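Long-range contacts in laccase (Uncultured bacterium, PDB 4F7K), which probably catalyses the copper-dependent oxidation of phenolic substrates, coupled to the reduction of dioxygen to water: residues H131-M136 with V184-I189; I341-D346 with D374-D379; H62-D67 with Y89-P94; F49-G54 with D79-G84. All blocks are in the same frame, centred on the assembly; numbering follows the deposited sequence.

In the fold
Contact 1 is a pairing of two inner strands in the middle domain, with a buried ladder, a flat salt bridge on one face and aliphatic packing on the other. Contact 2, also buried, joins two different sheets of the last domain through an asparagine amide and a valine. Contacts 3 and 4 are partly buried and share the sheet of strands 44-51 and 86-92, touching where Tyr89 packs on Phe49. Contact 3 is apolar at heart with water at its margin; contact 4, nearer the surface, again relies on an asparagine capturing a carbonyl. Contacts 2 and 3 meet across domains, where Thr375 OG1 lies 2.8 Å from His62 NE2, a probable hydrogen bond.

Contact 1 (H131-M136 with V184-I189); sequences HDLIIM and VRLRLI
Asp132 and Arg187 make a side-on salt bridge: Arg187 NE reaches Asp132 OD1 at 2.7 Å, and Arg187 NH2 reaches Asp132 OD2 at 2.9 Å. Arg187 CG is anti to the carbonyl carbon (chi1 -60°) and the chain runs extended to NE. Each oxygen offers its syn lone pair, and the carboxylate and guanidinium planes are 5° apart. Arg185 NE lies 3.5 Å above the plane of the Arg187 guanidinium, over its centre. Salt bridges from Arg185 to Asp234 and Glu123 probably offset the repulsion between the arginines. A leucine in place of Arg187 would probably leave the Asp132 carboxylate without its close charged mate and take away the flat group over one face of the Arg185 guanidinium.

Five backbone bonds zip the strands in register, Arg185 and Arg187 each using both N-H and C=O.

Beyond His131, the opposite face is aliphatic. Leu133 and Leu186 lie side by side, as do Ile135 and Leu188, with Ile135 CG1 3.8 Å from Leu188 CD1; Phe247 covers Ile135, Leu186 and Leu188. On the salt-bridge face, Ile134 packs on Pro118 and Ile120 of strand 116-122. This is a parallel pair within a cupredoxin-like beta-sandwich, its faces serving different neighbours.

Contact 2 (I341-D346 with D374-D379); sequences IRLVND and DTTLVD
Leu343 and Asn345 meet Val378 inside the last cupredoxin-like domain of this multicopper oxidase, where strand 337-344 of one sheet passes strand 375-378 of the other. The single hydrogen bond across the contact runs from Asn345 ND2 to Val378 O, 2.8 Å. The carbonyl oxygen lies close to the plane of the amide, while the donor sits above the carbonyl plane, 38° out of it. Asn345 CG is anti to the backbone N (chi1 -171°), and from there ND2 reaches Val378 O. The two ends of the amide are further held: ND2 also bonds to Phe349 O, and OD1 to Thr347 OG1, so the rotation of the flat group is fixed from both sides. An alanine here would probably leave Val378 O without this donor and the Thr347 hydroxyl and Phe349 O without their amide partner.

Next to the amide, the two methyls of Val378 divide the apolar work. CG1, anti to its own backbone N (chi1 -177°), packs on Asn345 CB at 3.6 Å. CG2 faces the root of the leucine, 4.1 Å from Leu343 CB, the two side chains crossing obliquely. Leu343 CD1 then extends to Thr376 CG2, a looser touch at 4.4 Å; the hydroxyl of Thr376 bonds to Glu362.

Strand 337-344 runs between strands 290-295 and 383-390. Strand 375-378 is the outermost strand of the second sheet, beside 351-355, and Arg384 of strand 383-390 touches both Thr376 and Val378.

Contact 3 (H62-D67 with Y89-P94); sequences HGLRID and YSFRAP
Ile66 sits over the ring of Phe91, its CD1 methyl 4.0 Å from the ring centroid and 18° off the normal, a CH-pi contact. The methyl is displaced from the centre toward Phe91 CG, its nearest ring atom at 3.8 Å. Ile66 CG1 stands between its backbone N and carbonyl carbon (chi1 61°), leaving the branch methyl CG2 to approach the rim at Phe91 CD1, 3.6 Å away. One isoleucine thus meets the ring with both its methyls.

Leu64 comes at another angle, its side chain crossing that of Phe91 at about a right angle. Its CG lies 4.1 Å from Phe91 CE1, and Leu64 CD1 carries on to Ala93 CB at 4.0 Å. Leu119 and Val121 of strand 116-122 continue this apolar cluster beyond Leu64 and Ala93. Between Leu64 and Ile66 the backbone makes an inverse gamma turn centred on Arg65, which presents Arg65 O to the Pro94 ring, 3.4 Å from its CG. The arginine's own head turns to Asp95 in a salt bridge.

No direct hydrogen bond crosses between the segments; water does that work at the margin. One water donates to Ser90 O at 2.7 Å and only weakly to Asp67 OD2, while another accepts from Asp67 N and, weakly, from Arg92 N. The segment begins with His62-Gly63, the tail of the His-X-His-Gly signature of multicopper oxidases. The chemistry implies that the loop leaving this signature is seated on the end of strand 86-92 and the two residues after it chiefly by shape and apolar packing, with solvent mediating the polar linkage.

Contact 4 (F49-G54 with D79-G84); sequences FQNQIG and DVVEAG
Asn51 ND2 is gripped by two carbonyls, Val81 O across the contact at 2.8 Å and Glu55 O just beyond the segment. Asn51 CG is anti to the backbone N (chi1 -176°), and Val81 O lies close to the amide plane, the donor standing above the carbonyl plane, 43° out of it. At the other end of the amide, Asn51 OD1 accepts the backbone N of Ile53 at 3.0 Å, nearly straight, closing an Asx turn. With both ends occupied, the amide cannot readily turn. The backbone of the same residue adds another tie, Gly84 N to Asn51 O, 2.9 Å.

Val81 also packs beside the amide. Its CB comes to the edge of the Phe49 ring, near the ring plane and 4.0 Å from CE2, while Val81 CG1 also touches Asn51 CB at 4.0 Å. Farther out, Ala83 CB lies 3.5 Å from Gly54 C.

The contact marks the end of strand 44-51, where the loop leading into strand 86-92 comes alongside. Beyond it the backbone pairing continues with Asn51 to Gly85, just before strand 86-92, and Phe49 to Phe87 within it, while strand 4-13 pairs along the other edge of 44-51.

Contact 1 (H131-M136 with V184-I189)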
loop_
_atom_site.group_PDB
_atom_site.type_symbol
_atom_site.label_atom_id
_atom_site.label_comp_id
_atom_site.label_asym_id
_atom_site.label_seq_id
_atom_site.Cartn_x
_atom_site.Cartn_y
_atom_site.Cartn_z
ATOM N N HIS A 131 14.019 -5.618 14.955
ATOM C CA HIS A 131 12.670 -6.090 14.607
ATOM C C HIS A 131 12.188 -5.398 13.353
ATOM O O HIS A 131 12.403 -4.200 13.164
ATOM C CB HIS A 131 11.670 -5.818 15.728
ATOM C CG HIS A 131 11.998 -6.502 17.018
ATOM N ND1 HIS A 131 12.715 -5.890 18.024
ATOM C CD2 HIS A 131 11.715 -7.750 17.460
ATOM C CE1 HIS A 131 12.846 -6.726 19.036
ATOM N NE2 HIS A 131 12.256 -7.866 18.717
ATOM N N ASP A 132 11.528 -6.175 12.507
ATOM C CA ASP A 132 11.012 -5.724 11.243
ATOM C C ASP A 132 9.505 -5.955 11.295
ATOM O O ASP A 132 9.042 -7.083 11.126
ATOM C CB ASP A 132 11.687 -6.529 10.122
ATOM C CG ASP A 132 11.265 -6.088 8.723
ATOM O OD1 ASP A 132 10.179 -5.447 8.547
ATOM O OD2 ASP A 132 12.031 -6.416 7.780
ATOM N N LEU A 133 8.755 -4.871 11.525
ATOM C CA LEU A 133 7.302 -4.935 11.757
ATOM C C LEU A 133 6.521 -4.251 10.643
ATOM O O LEU A 133 6.978 -3.253 10.075
ATOM C CB LEU A 133 6.922 -4.305 13.111
ATOM C CG LEU A 133 7.806 -4.750 14.290
ATOM C CD1 LEU A 133 7.688 -3.842 15.524
ATOM C CD2 LEU A 133 7.591 -6.232 14.662
ATOM N N ILE A 134 5.348 -4.805 10.333
ATOM C CA ILE A 134 4.488 -4.264 9.294
ATOM C C ILE A 134 3.294 -3.608 9.971
ATOM O O ILE A 134 2.670 -4.219 10.827
ATOM C CB ILE A 134 4.033 -5.401 8.347
ATOM C CG1 ILE A 134 5.220 -5.908 7.504
ATOM C CG2 ILE A 134 2.832 -4.984 7.482
ATOM C CD1 ILE A 134 5.033 -7.323 6.939
ATOM N N ILE A 135 2.970 -2.378 9.572
ATOM C CA ILE A 135 1.917 -1.613 10.208
ATOM C C ILE A 135 0.882 -1.254 9.162
ATOM O O ILE A 135 1.101 -0.329 8.343
ATOM C CB ILE A 135 2.432 -0.261 10.812
ATOM C CG1 ILE A 135 3.841 -0.399 11.411
ATOM C CG2 ILE A 135 1.390 0.331 11.775
ATOM C CD1 ILE A 135 3.961 -1.371 12.505
ATOM N N MET A 136 -0.256 -1.946 9.229
ATOM C CA MET A 136 -1.344 -1.741 8.296
ATOM C C MET A 136 -2.416 -0.894 8.975
ATOM O O MET A 136 -3.008 -1.280 10.024
ATOM C CB MET A 136 -1.885 -3.088 7.768
ATOM C CG MET A 136 -0.904 -3.797 6.799
ATOM S SD MET A 136 -1.163 -5.618 6.676
ATOM C CE MET A 136 -0.578 -6.233 8.278
ATOM N N VAL A 184 14.233 -0.596 15.271
ATOM C CA VAL A 184 13.114 -1.201 14.542
ATOM C C VAL A 184 12.954 -0.674 13.135
ATOM O O VAL A 184 13.090 0.519 12.900
ATOM C CB VAL A 184 11.763 -1.068 15.299
ATOM C CG1 VAL A 184 11.852 -1.727 16.657
ATOM C CG2 VAL A 184 11.318 0.408 15.409
ATOM N N ARG A 185 12.660 -1.577 12.203
ATOM C CA ARG A 185 12.128 -1.214 10.893
ATOM C C ARG A 185 10.590 -1.288 10.939
ATOM O O ARG A 185 10.034 -2.310 11.299
ATOM C CB ARG A 185 12.697 -2.131 9.802
ATOM C CG ARG A 185 12.335 -1.699 8.382
ATOM C CD ARG A 185 12.965 -2.609 7.352
ATOM N NE ARG A 185 12.706 -2.148 5.981
ATOM C CZ ARG A 185 13.431 -2.510 4.911
ATOM N NH1 ARG A 185 14.442 -3.356 5.057
ATOM N NH2 ARG A 185 13.130 -2.052 3.691
ATOM N N LEU A 186 9.940 -0.166 10.632
ATOM C CA LEU A 186 8.509 -0.033 10.643
ATOM C C LEU A 186 7.999 0.236 9.218
ATOM O O LEU A 186 8.263 1.300 8.652
ATOM C CB LEU A 186 8.092 1.107 11.604
ATOM C CG LEU A 186 8.521 0.965 13.077
ATOM C CD1 LEU A 186 8.273 2.244 13.825
ATOM C CD2 LEU A 186 7.797 -0.179 13.774
ATOM N N ARG A 187 7.294 -0.754 8.666
ATOM C CA ARG A 187 6.717 -0.742 7.309
ATOM C C ARG A 187 5.249 -0.330 7.324
ATOM O O ARG A 187 4.355 -1.159 7.589
ATOM C CB ARG A 187 6.882 -2.122 6.665
ATOM C CG ARG A 187 8.379 -2.563 6.529
ATOM C CD ARG A 187 8.419 -3.929 5.924
ATOM N NE ARG A 187 9.726 -4.581 5.982
ATOM C CZ ARG A 187 10.528 -4.767 4.925
ATOM N NH1 ARG A 187 10.185 -4.300 3.727
ATOM N NH2 ARG A 187 11.690 -5.413 5.078
ATOM N N LEU A 188 5.013 0.959 7.070
ATOM C CA LEU A 188 3.699 1.524 7.245
ATOM C C LEU A 188 2.979 1.400 5.940
ATOM O O LEU A 188 3.510 1.747 4.887
ATOM C CB LEU A 188 3.750 3.016 7.636
ATOM C CG LEU A 188 4.003 3.430 9.092
ATOM C CD1 LEU A 188 5.209 2.778 9.746
ATOM C CD2 LEU A 188 4.132 4.968 9.152
ATOM N N ILE A 189 1.752 0.917 6.023
ATOM C CA ILE A 189 0.947 0.790 4.850
ATOM C C ILE A 189 -0.434 1.322 5.154
ATOM O O ILE A 189 -1.070 0.839 6.107
ATOM C CB ILE A 189 0.795 -0.679 4.400
ATOM C CG1 ILE A 189 2.164 -1.365 4.293
ATOM C CG2 ILE A 189 0.034 -0.708 3.083
ATOM C CD1 ILE A 189 2.115 -2.894 4.013
#

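Contact 2 (I341-D346 with D374-D379)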
loop_
_atom_site.group_PDB
_atom_site.type_symbol
_atom_site.label_atom_id
_atom_site.label_comp_id
_atom_site.label_asym_id
_atom_site.label_seq_id
_atom_site.Cartn_x
_atom_site.Cartn_y
_atom_site.Cartn_z
ATOM N N ILE A 341 1.993 13.202 -17.241
ATOM C CA ILE A 341 0.544 13.171 -17.143
ATOM C C ILE A 341 0.090 14.274 -16.198
ATOM O O ILE A 341 0.540 14.341 -15.057
ATOM C CB ILE A 341 -0.025 11.776 -16.695
ATOM C CG1 ILE A 341 0.501 10.687 -17.637
ATOM C CG2 ILE A 341 -1.567 11.809 -16.703
ATOM C CD1 ILE A 341 0.084 9.267 -17.302
ATOM N N ARG A 342 -0.761 15.156 -16.706
ATOM C CA ARG A 342 -1.403 16.167 -15.895
ATOM C C ARG A 342 -2.696 15.586 -15.392
ATOM O O ARG A 342 -3.530 15.151 -16.189
ATOM C CB ARG A 342 -1.705 17.400 -16.732
ATOM C CG ARG A 342 -2.345 18.533 -15.960
ATOM C CD ARG A 342 -1.956 19.896 -16.549
ATOM N NE ARG A 342 -0.588 20.259 -16.183
ATOM C CZ ARG A 342 0.022 21.387 -16.542
ATOM N NH1 ARG A 342 -0.608 22.290 -17.284
ATOM N NH2 ARG A 342 1.269 21.611 -16.153
ATOM N N LEU A 343 -2.850 15.580 -14.073
ATOM C CA LEU A 343 -4.042 15.040 -13.408
ATOM C C LEU A 343 -4.878 16.187 -12.865
ATOM O O LEU A 343 -4.461 16.881 -11.937
ATOM C CB LEU A 343 -3.626 14.103 -12.275
ATOM C CG LEU A 343 -2.785 12.906 -12.728
ATOM C CD1 LEU A 343 -2.075 12.288 -11.528
ATOM C CD2 LEU A 343 -3.654 11.858 -13.442
ATOM N N VAL A 344 -6.038 16.409 -13.464
ATOM C CA VAL A 344 -6.880 17.554 -13.119
ATOM C C VAL A 344 -8.060 17.077 -12.265
ATOM O O VAL A 344 -8.920 16.333 -12.724
ATOM C CB VAL A 344 -7.357 18.309 -14.396
ATOM C CG1 VAL A 344 -8.230 19.530 -14.055
ATOM C CG2 VAL A 344 -6.147 18.751 -15.259
ATOM N N ASN A 345 -8.062 17.474 -11.000
ATOM C CA ASN A 345 -9.190 17.189 -10.112
ATOM C C ASN A 345 -10.083 18.413 -9.939
ATOM O O ASN A 345 -9.838 19.226 -9.059
ATOM C CB ASN A 345 -8.694 16.710 -8.741
ATOM C CG ASN A 345 -9.832 16.202 -7.848
ATOM O OD1 ASN A 345 -11.011 16.262 -8.207
ATOM N ND2 ASN A 345 -9.473 15.706 -6.679
ATOM N N ASP A 346 -11.115 18.541 -10.770
ATOM C CA ASP A 346 -12.083 19.625 -10.616
ATOM C C ASP A 346 -13.388 19.213 -9.914
ATOM O O ASP A 346 -14.448 19.796 -10.182
ATOM C CB ASP A 346 -12.363 20.311 -11.969
ATOM C CG ASP A 346 -12.678 19.314 -13.089
ATOM O OD1 ASP A 346 -12.713 18.081 -12.819
ATOM O OD2 ASP A 346 -12.874 19.768 -14.243
ATOM N N ASP A 374 4.092 4.785 -6.435
ATOM C CA ASP A 374 3.258 4.043 -7.358
ATOM C C ASP A 374 1.776 4.447 -7.173
ATOM O O ASP A 374 0.918 4.047 -7.971
ATOM C CB ASP A 374 3.510 2.509 -7.286
ATOM C CG ASP A 374 3.258 1.916 -5.901
ATOM O OD1 ASP A 374 2.217 2.270 -5.271
ATOM O OD2 ASP A 374 4.101 1.076 -5.442
ATOM N N THR A 375 1.514 5.280 -6.163
ATOM C CA THR A 375 0.174 5.717 -5.822
ATOM C C THR A 375 0.282 7.149 -5.366
ATOM O O THR A 375 1.113 7.464 -4.508
ATOM C CB THR A 375 -0.378 4.904 -4.604
ATOM O OG1 THR A 375 -0.260 3.502 -4.855
ATOM C CG2 THR A 375 -1.829 5.240 -4.283
ATOM N N THR A 376 -0.580 8.006 -5.885
ATOM C CA THR A 376 -0.544 9.387 -5.501
ATOM C C THR A 376 -1.922 9.916 -5.117
ATOM O O THR A 376 -2.903 9.180 -5.167
ATOM C CB THR A 376 0.140 10.253 -6.566
ATOM O OG1 THR A 376 0.307 11.565 -6.046
ATOM C CG2 THR A 376 -0.632 10.278 -7.882
ATOM N N LEU A 377 -1.980 11.156 -4.660
ATOM C CA LEU A 377 -3.235 11.737 -4.196
ATOM C C LEU A 377 -3.372 13.113 -4.760
ATOM O O LEU A 377 -2.449 13.910 -4.637
ATOM C CB LEU A 377 -3.324 11.829 -2.659
ATOM C CG LEU A 377 -4.706 12.415 -2.274
ATOM C CD1 LEU A 377 -5.694 11.341 -1.843
ATOM C CD2 LEU A 377 -4.621 13.569 -1.260
ATOM N N VAL A 378 -4.497 13.382 -5.408
ATOM C CA VAL A 378 -4.756 14.719 -5.936
ATOM C C VAL A 378 -5.963 15.303 -5.242
ATOM O O VAL A 378 -7.098 14.866 -5.456
ATOM C CB VAL A 378 -4.979 14.721 -7.453
ATOM C CG1 VAL A 378 -5.177 16.158 -7.969
ATOM C CG2 VAL A 378 -3.792 14.062 -8.164
ATOM N N ASP A 379 -5.706 16.302 -4.405
ATOM C CA ASP A 379 -6.774 16.927 -3.671
ATOM C C ASP A 379 -7.765 17.649 -4.562
ATOM O O ASP A 379 -7.487 17.936 -5.733
ATOM C CB ASP A 379 -6.246 17.829 -2.562
ATOM C CG ASP A 379 -7.048 17.672 -1.262
ATOM O OD1 ASP A 379 -8.316 17.810 -1.275
ATOM O OD2 ASP A 379 -6.392 17.381 -0.231
#

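Contact 3 (H62-D67 with Y89-P94)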
loop_
_atom_site.group_PDB
_atom_site.type_symbol
_atom_site.label_atom_id
_atom_site.label_comp_id
_atom_site.label_asym_id
_atom_site.label_seq_id
_atom_site.Cartn_x
_atom_site.Cartn_y
_atom_site.Cartn_z
ATOM N N HIS A 62 0.156 -4.830 -5.642
ATOM C CA HIS A 62 0.168 -3.363 -5.662
ATOM C C HIS A 62 1.577 -2.757 -5.595
ATOM O O HIS A 62 2.241 -2.847 -4.569
ATOM C CB HIS A 62 -0.725 -2.828 -4.512
ATOM C CG HIS A 62 -1.082 -1.380 -4.669
ATOM N ND1 HIS A 62 -2.370 -0.956 -4.873
ATOM C CD2 HIS A 62 -0.309 -0.263 -4.703
ATOM C CE1 HIS A 62 -2.389 0.361 -5.015
ATOM N NE2 HIS A 62 -1.152 0.808 -4.894
ATOM N N GLY A 63 2.049 -2.180 -6.698
ATOM C CA GLY A 63 3.450 -1.692 -6.820
ATOM C C GLY A 63 4.471 -2.624 -7.470
ATOM O O GLY A 63 5.659 -2.278 -7.652
ATOM N N LEU A 64 4.035 -3.815 -7.838
ATOM C CA LEU A 64 4.960 -4.764 -8.440
ATOM C C LEU A 64 5.150 -4.380 -9.905
ATOM O O LEU A 64 4.192 -4.322 -10.665
ATOM C CB LEU A 64 4.446 -6.205 -8.287
ATOM C CG LEU A 64 4.763 -7.024 -7.015
ATOM C CD1 LEU A 64 6.272 -7.152 -6.779
ATOM C CD2 LEU A 64 4.096 -6.489 -5.750
ATOM N N ARG A 65 6.395 -4.094 -10.276
ATOM C CA ARG A 65 6.779 -3.843 -11.643
ATOM C C ARG A 65 7.046 -5.198 -12.272
ATOM O O ARG A 65 8.218 -5.586 -12.445
ATOM C CB ARG A 65 8.080 -3.028 -11.687
ATOM C CG ARG A 65 8.006 -1.606 -11.119
ATOM C CD ARG A 65 9.391 -1.224 -10.605
ATOM N NE ARG A 65 10.053 -0.303 -11.498
ATOM C CZ ARG A 65 11.349 -0.011 -11.477
ATOM N NH1 ARG A 65 12.197 -0.578 -10.612
ATOM N NH2 ARG A 65 11.798 0.843 -12.360
ATOM N N ILE A 66 5.977 -5.915 -12.614
ATOM C CA ILE A 66 6.071 -7.338 -12.992
ATOM C C ILE A 66 5.489 -7.656 -14.368
ATOM O O ILE A 66 4.947 -6.771 -15.046
ATOM C CB ILE A 66 5.357 -8.234 -11.949
ATOM C CG1 ILE A 66 3.854 -7.892 -11.864
ATOM C CG2 ILE A 66 6.059 -8.137 -10.603
ATOM C CD1 ILE A 66 3.023 -8.872 -11.011
ATOM N N ASP A 67 5.596 -8.928 -14.766
ATOM C CA ASP A 67 4.946 -9.411 -15.983
ATOM C C ASP A 67 3.446 -9.068 -15.972
ATOM O O ASP A 67 2.719 -9.358 -15.002
ATOM C CB ASP A 67 5.189 -10.918 -16.148
ATOM C CG ASP A 67 4.333 -11.563 -17.258
ATOM O OD1 ASP A 67 3.722 -10.849 -18.090
ATOM O OD2 ASP A 67 4.286 -12.824 -17.283
ATOM N N TYR A 89 -0.536 -17.405 -9.962
ATOM C CA TYR A 89 0.269 -16.175 -10.121
ATOM C C TYR A 89 1.738 -16.477 -9.956
ATOM O O TYR A 89 2.182 -16.949 -8.904
ATOM C CB TYR A 89 -0.131 -15.075 -9.139
ATOM C CG TYR A 89 -1.497 -14.500 -9.407
ATOM C CD1 TYR A 89 -1.674 -13.505 -10.383
ATOM C CD2 TYR A 89 -2.629 -14.953 -8.686
ATOM C CE1 TYR A 89 -2.943 -12.953 -10.643
ATOM C CE2 TYR A 89 -3.911 -14.410 -8.951
ATOM C CZ TYR A 89 -4.045 -13.413 -9.927
ATOM O OH TYR A 89 -5.274 -12.869 -10.179
ATOM N N SER A 90 2.506 -16.189 -10.982
ATOM C CA SER A 90 3.922 -16.458 -10.910
ATOM C C SER A 90 4.755 -15.338 -11.538
ATOM O O SER A 90 4.701 -15.118 -12.743
ATOM C CB SER A 90 4.222 -17.811 -11.543
ATOM O OG SER A 90 5.590 -17.876 -11.862
ATOM N N PHE A 91 5.523 -14.639 -10.710
ATOM C CA PHE A 91 6.341 -13.527 -11.179
ATOM C C PHE A 91 7.598 -13.367 -10.333
ATOM O O PHE A 91 7.618 -13.709 -9.134
ATOM C CB PHE A 91 5.526 -12.230 -11.119
ATOM C CG PHE A 91 4.899 -11.991 -9.778
ATOM C CD1 PHE A 91 5.567 -11.265 -8.808
ATOM C CD2 PHE A 91 3.639 -12.512 -9.481
ATOM C CE1 PHE A 91 4.998 -11.062 -7.572
ATOM C CE2 PHE A 91 3.061 -12.308 -8.246
ATOM C CZ PHE A 91 3.730 -11.587 -7.293
ATOM N N ARG A 92 8.642 -12.843 -10.974
ATOM C CA ARG A 92 9.876 -12.438 -10.299
ATOM C C ARG A 92 9.654 -11.035 -9.735
ATOM O O ARG A 92 9.093 -10.176 -10.420
ATOM C CB ARG A 92 11.069 -12.469 -11.266
ATOM C CG ARG A 92 11.563 -13.894 -11.588
ATOM C CD ARG A 92 12.962 -13.930 -12.271
ATOM N NE ARG A 92 13.357 -15.280 -12.710
ATOM C CZ ARG A 92 13.955 -16.181 -11.932
ATOM N NH1 ARG A 92 14.244 -15.886 -10.668
ATOM N NH2 ARG A 92 14.275 -17.383 -12.422
ATOM N N ALA A 93 10.041 -10.806 -8.485
ATOM C CA ALA A 93 9.947 -9.468 -7.906
ATOM C C ALA A 93 11.297 -8.780 -8.055
ATOM O O ALA A 93 12.297 -9.255 -7.518
ATOM C CB ALA A 93 9.499 -9.522 -6.442
ATOM N N PRO A 94 11.350 -7.682 -8.824
ATOM C CA PRO A 94 12.653 -7.108 -9.157
ATOM C C PRO A 94 13.093 -6.001 -8.184
ATOM O O PRO A 94 14.256 -5.590 -8.207
ATOM C CB PRO A 94 12.410 -6.528 -10.560
ATOM C CG PRO A 94 10.957 -6.049 -10.465
ATOM C CD PRO A 94 10.250 -7.010 -9.550
HETATM O O HOH W 1 6.156 -14.087 -14.758
HETATM O O HOH W 2 7.795 -10.930 -13.583
#

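Contact 4 (F49-G54 with D79-G84)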
loop_
_atom_site.group_PDB
_atom_site.type_symbol
_atom_site.label_atom_id
_atom_site.label_comp_id
_atom_site.label_asym_id
_atom_site.label_seq_id
_atom_site.Cartn_x
_atom_site.Cartn_y
_atom_site.Cartn_z
ATOM N N PHE A 49 -3.805 -18.871 -6.291
ATOM C CA PHE A 49 -5.025 -18.213 -5.849
ATOM C C PHE A 49 -6.248 -19.115 -5.993
ATOM O O PHE A 49 -6.497 -19.660 -7.069
ATOM C CB PHE A 49 -5.269 -16.917 -6.626
ATOM C CG PHE A 49 -6.556 -16.209 -6.263
ATOM C CD1 PHE A 49 -6.826 -15.817 -4.940
ATOM C CD2 PHE A 49 -7.483 -15.911 -7.238
ATOM C CE1 PHE A 49 -8.021 -15.127 -4.609
ATOM C CE2 PHE A 49 -8.680 -15.223 -6.931
ATOM C CZ PHE A 49 -8.962 -14.848 -5.602
ATOM N N GLN A 50 -7.009 -19.234 -4.910
ATOM C CA GLN A 50 -8.224 -20.046 -4.865
ATOM C C GLN A 50 -9.421 -19.194 -4.415
ATOM O O GLN A 50 -9.399 -18.630 -3.333
ATOM C CB GLN A 50 -8.063 -21.193 -3.872
ATOM C CG GLN A 50 -6.951 -22.145 -4.175
ATOM C CD GLN A 50 -7.478 -23.403 -4.785
ATOM O OE1 GLN A 50 -8.592 -23.428 -5.357
ATOM N NE2 GLN A 50 -6.707 -24.474 -4.665
ATOM N N ASN A 51 -10.457 -19.141 -5.241
ATOM C CA ASN A 51 -11.637 -18.304 -4.979
ATOM C C ASN A 51 -12.731 -19.047 -4.191
ATOM O O ASN A 51 -13.497 -19.836 -4.768
ATOM C CB ASN A 51 -12.166 -17.777 -6.315
ATOM C CG ASN A 51 -13.333 -16.818 -6.164
ATOM O OD1 ASN A 51 -13.984 -16.749 -5.118
ATOM N ND2 ASN A 51 -13.631 -16.092 -7.242
ATOM N N GLN A 52 -12.788 -18.824 -2.875
ATOM C CA GLN A 52 -13.887 -19.377 -2.046
ATOM C C GLN A 52 -14.816 -18.274 -1.516
ATOM O O GLN A 52 -15.289 -18.349 -0.383
ATOM C CB GLN A 52 -13.369 -20.208 -0.858
ATOM C CG GLN A 52 -12.461 -21.376 -1.248
ATOM C CD GLN A 52 -12.102 -22.281 -0.065
ATOM O OE1 GLN A 52 -12.259 -21.910 1.110
ATOM N NE2 GLN A 52 -11.613 -23.470 -0.371
ATOM N N ILE A 53 -15.077 -17.250 -2.318
ATOM C CA ILE A 53 -15.878 -16.142 -1.812
ATOM C C ILE A 53 -17.230 -16.000 -2.492
ATOM O O ILE A 53 -18.001 -15.090 -2.148
ATOM C CB ILE A 53 -15.129 -14.770 -1.833
ATOM C CG1 ILE A 53 -14.925 -14.277 -3.269
ATOM C CG2 ILE A 53 -13.835 -14.838 -0.998
ATOM C CD1 ILE A 53 -14.353 -12.881 -3.384
ATOM N N GLY A 54 -17.514 -16.885 -3.449
ATOM C CA GLY A 54 -18.842 -16.962 -4.034
ATOM C C GLY A 54 -19.064 -15.991 -5.180
ATOM O O GLY A 54 -20.152 -15.962 -5.747
ATOM N N ASP A 79 -8.870 -13.319 -17.540
ATOM C CA ASP A 79 -10.259 -13.565 -17.221
ATOM C C ASP A 79 -10.406 -13.440 -15.705
ATOM O O ASP A 79 -9.488 -13.782 -14.953
ATOM C CB ASP A 79 -10.654 -14.974 -17.661
ATOM C CG ASP A 79 -10.519 -15.172 -19.166
ATOM O OD1 ASP A 79 -10.709 -14.179 -19.907
ATOM O OD2 ASP A 79 -10.221 -16.318 -19.597
ATOM N N VAL A 80 -11.561 -12.952 -15.270
ATOM C CA VAL A 80 -11.956 -13.019 -13.877
ATOM C C VAL A 80 -11.859 -14.476 -13.379
ATOM O O VAL A 80 -12.052 -15.420 -14.146
ATOM C CB VAL A 80 -13.380 -12.441 -13.715
ATOM C CG1 VAL A 80 -14.436 -13.413 -14.287
ATOM C CG2 VAL A 80 -13.675 -12.063 -12.267
ATOM N N VAL A 81 -11.515 -14.657 -12.109
ATOM C CA VAL A 81 -11.486 -15.982 -11.512
ATOM C C VAL A 81 -12.877 -16.254 -10.964
ATOM O O VAL A 81 -13.315 -15.621 -10.000
ATOM C CB VAL A 81 -10.400 -16.077 -10.398
ATOM C CG1 VAL A 81 -10.291 -17.507 -9.846
ATOM C CG2 VAL A 81 -9.052 -15.610 -10.939
ATOM N N GLU A 82 -13.605 -17.154 -11.613
ATOM C CA GLU A 82 -14.965 -17.424 -11.197
ATOM C C GLU A 82 -14.933 -18.080 -9.832
ATOM O O GLU A 82 -13.889 -18.580 -9.406
ATOM C CB GLU A 82 -15.694 -18.290 -12.228
ATOM C CG GLU A 82 -15.931 -17.576 -13.575
ATOM C CD GLU A 82 -16.859 -16.329 -13.501
ATOM O OE1 GLU A 82 -17.259 -15.868 -12.397
ATOM O OE2 GLU A 82 -17.195 -15.788 -14.578
ATOM N N ALA A 83 -16.053 -18.035 -9.125
ATOM C CA ALA A 83 -16.133 -18.664 -7.829
ATOM C C ALA A 83 -15.822 -20.149 -7.984
ATOM O O ALA A 83 -16.210 -20.774 -8.975
ATOM C CB ALA A 83 -17.506 -18.438 -7.222
ATOM N N GLY A 84 -15.068 -20.692 -7.034
ATOM C CA GLY A 84 -14.681 -22.087 -7.057
ATOM C C GLY A 84 -13.471 -22.347 -7.942
ATOM O O GLY A 84 -12.985 -23.470 -8.021
#